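Local coordinates for FERM, RhoGEF and pleckstrin domain-containing protein 2 (Mus musculus, PDB 4GYV) that activates the small GTPase RAC1 as a guanine nucleotide exchange factor and takes part in the response to class 3 semaphorins and in remodelling of the actin cytoskeleton, at residues 48-53 with 113-118. Residues are numbered along the deposited sequence; the frame is centred on the assembly and turned at random.
Sequences MALLFS and DEVLTE
Leu50 reaches from helix 45-52 to Glu114, Val115 and Glu118 on helix 112-124. Chi1 of 180° sets its CG anti to the backbone N, 3.8 Å from Val115 CG2, and the two side chains slide past each other in opposite directions. The two methyls then part: Leu50 CD2 meets the aliphatic base of Glu118, 3.7 Å from its CG, where the side chains cross at about a right angle, while CD1 comes within 3.9 Å of Glu114 OE1 at the end of that extended chain. Val115 uses its other branch on Leu51, its CG1 standing 3.7 Å from Leu51 CD1 in another nearly perpendicular crossing, and Leu150 packs on both residues. An alanine at Leu50 would probably open a gap beside Val115 CG2 and take from Glu118 CB and CG their contact with CD2. The segments run closer to antiparallel than parallel, their axes 9.5 Å apart, within the all-helical DH domain. No hydrogen bond spans them; Leu50 O accepts a hydrogen bond from Asn54 ND2, and Glu114 has a weak, long ion pair with Arg111. Glu118 contributes aliphatic carbons and Glu114 only a carboxylate oxygen near a methyl, so cohesion across this small interface rests on apolar packing.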
loop_
_atom_site.group_PDB
_atom_site.type_symbol
_atom_site.label_atom_id
_atom_site.label_comp_id
_atom_site.label_asym_id
_atom_site.label_seq_id
_atom_site.Cartn_x
_atom_site.Cartn_y
_atom_site.Cartn_z
HETATM N N MSE A 48 -15.111 24.705 -6.136
HETATM C CA MSE A 48 -14.327 23.827 -5.301
HETATM C C MSE A 48 -15.174 23.348 -4.123
HETATM O O MSE A 48 -15.145 22.169 -3.750
HETATM C CB MSE A 48 -13.079 24.544 -4.840
HETATM C CG MSE A 48 -11.988 23.600 -4.418
HETATM SE SE MSE A 48 -10.439 24.559 -3.806
HETATM C CE MSE A 48 -9.453 24.466 -5.483
ATOM N N ALA A 49 -15.956 24.259 -3.554
ATOM C CA ALA A 49 -16.970 23.865 -2.581
ATOM C C ALA A 49 -17.940 22.793 -3.134
ATOM O O ALA A 49 -18.121 21.752 -2.523
ATOM C CB ALA A 49 -17.712 25.052 -2.111
ATOM N N LEU A 50 -18.549 23.040 -4.292
ATOM C CA LEU A 50 -19.486 22.082 -4.885
ATOM C C LEU A 50 -18.903 20.674 -4.966
ATOM O O LEU A 50 -19.539 19.687 -4.585
ATOM C CB LEU A 50 -19.894 22.538 -6.280
ATOM C CG LEU A 50 -20.864 21.637 -7.029
ATOM C CD1 LEU A 50 -22.177 21.503 -6.300
ATOM C CD2 LEU A 50 -21.078 22.196 -8.403
ATOM N N LEU A 51 -17.676 20.591 -5.455
ATOM C CA LEU A 51 -16.989 19.318 -5.564
ATOM C C LEU A 51 -16.746 18.694 -4.194
ATOM O O LEU A 51 -17.256 17.619 -3.907
ATOM C CB LEU A 51 -15.663 19.502 -6.294
ATOM C CG LEU A 51 -14.734 18.294 -6.278
ATOM C CD1 LEU A 51 -15.437 17.069 -6.805
ATOM C CD2 LEU A 51 -13.506 18.598 -7.098
ATOM N N PHE A 52 -15.980 19.366 -3.341
ATOM C CA PHE A 52 -15.487 18.698 -2.140
ATOM C C PHE A 52 -16.494 18.548 -1.022
ATOM O O PHE A 52 -16.384 17.644 -0.229
ATOM C CB PHE A 52 -14.200 19.331 -1.649
ATOM C CG PHE A 52 -13.076 19.143 -2.593
ATOM C CD1 PHE A 52 -12.525 17.889 -2.777
ATOM C CD2 PHE A 52 -12.602 20.200 -3.345
ATOM C CE1 PHE A 52 -11.496 17.694 -3.675
ATOM C CE2 PHE A 52 -11.577 20.011 -4.259
ATOM C CZ PHE A 52 -11.022 18.762 -4.418
ATOM N N SER A 53 -17.489 19.418 -0.995
ATOM C CA SER A 53 -18.562 19.353 -0.026
ATOM C C SER A 53 -19.394 18.082 -0.201
ATOM O O SER A 53 -20.083 17.658 0.727
ATOM C CB SER A 53 -19.441 20.589 -0.174
ATOM O OG SER A 53 -20.800 20.258 -0.386
ATOM N N ASP A 113 -23.886 14.257 -10.308
ATOM C CA ASP A 113 -24.053 14.537 -11.730
ATOM C C ASP A 113 -23.991 16.041 -11.981
ATOM O O ASP A 113 -23.552 16.506 -13.042
ATOM C CB ASP A 113 -25.375 13.970 -12.228
ATOM C CG ASP A 113 -26.560 14.537 -11.481
ATOM O OD1 ASP A 113 -26.753 14.158 -10.302
ATOM O OD2 ASP A 113 -27.296 15.358 -12.071
ATOM N N GLU A 114 -24.428 16.799 -10.985
ATOM C CA GLU A 114 -24.345 18.248 -11.035
ATOM C C GLU A 114 -22.883 18.701 -10.892
ATOM O O GLU A 114 -22.417 19.547 -11.650
ATOM C CB GLU A 114 -25.245 18.833 -9.954
ATOM C CG GLU A 114 -25.040 20.292 -9.649
ATOM C CD GLU A 114 -25.813 20.737 -8.402
ATOM O OE1 GLU A 114 -25.652 21.915 -8.000
ATOM O OE2 GLU A 114 -26.580 19.911 -7.834
ATOM N N VAL A 115 -22.159 18.118 -9.936
ATOM C CA VAL A 115 -20.736 18.396 -9.752
ATOM C C VAL A 115 -19.991 18.157 -11.056
ATOM O O VAL A 115 -19.129 18.923 -11.480
ATOM C CB VAL A 115 -20.124 17.465 -8.678
ATOM C CG1 VAL A 115 -18.588 17.422 -8.797
ATOM C CG2 VAL A 115 -20.558 17.900 -7.280
ATOM N N LEU A 116 -20.356 17.074 -11.703
ATOM C CA LEU A 116 -19.734 16.707 -12.945
ATOM C C LEU A 116 -20.011 17.718 -14.068
ATOM O O LEU A 116 -19.064 18.181 -14.701
ATOM C CB LEU A 116 -20.200 15.323 -13.328
ATOM C CG LEU A 116 -19.463 14.704 -14.488
ATOM C CD1 LEU A 116 -17.982 14.707 -14.191
ATOM C CD2 LEU A 116 -19.995 13.298 -14.621
ATOM N N THR A 117 -21.278 18.071 -14.320
ATOM C CA THR A 117 -21.553 18.985 -15.423
ATOM C C THR A 117 -20.849 20.324 -15.190
ATOM O O THR A 117 -20.365 20.964 -16.127
ATOM C CB THR A 117 -23.071 19.264 -15.668
ATOM O OG1 THR A 117 -23.609 19.970 -14.558
ATOM C CG2 THR A 117 -23.859 18.009 -15.859
ATOM N N GLU A 118 -20.783 20.730 -13.931
ATOM C CA GLU A 118 -20.234 22.021 -13.580
ATOM C C GLU A 118 -18.740 22.079 -13.796
ATOM O O GLU A 118 -18.209 23.121 -14.191
ATOM C CB GLU A 118 -20.565 22.346 -12.133
ATOM C CG GLU A 118 -21.978 22.807 -11.968
ATOM C CD GLU A 118 -22.288 23.964 -12.883
ATOM O OE1 GLU A 118 -23.402 23.989 -13.464
ATOM O OE2 GLU A 118 -21.409 24.845 -13.025
#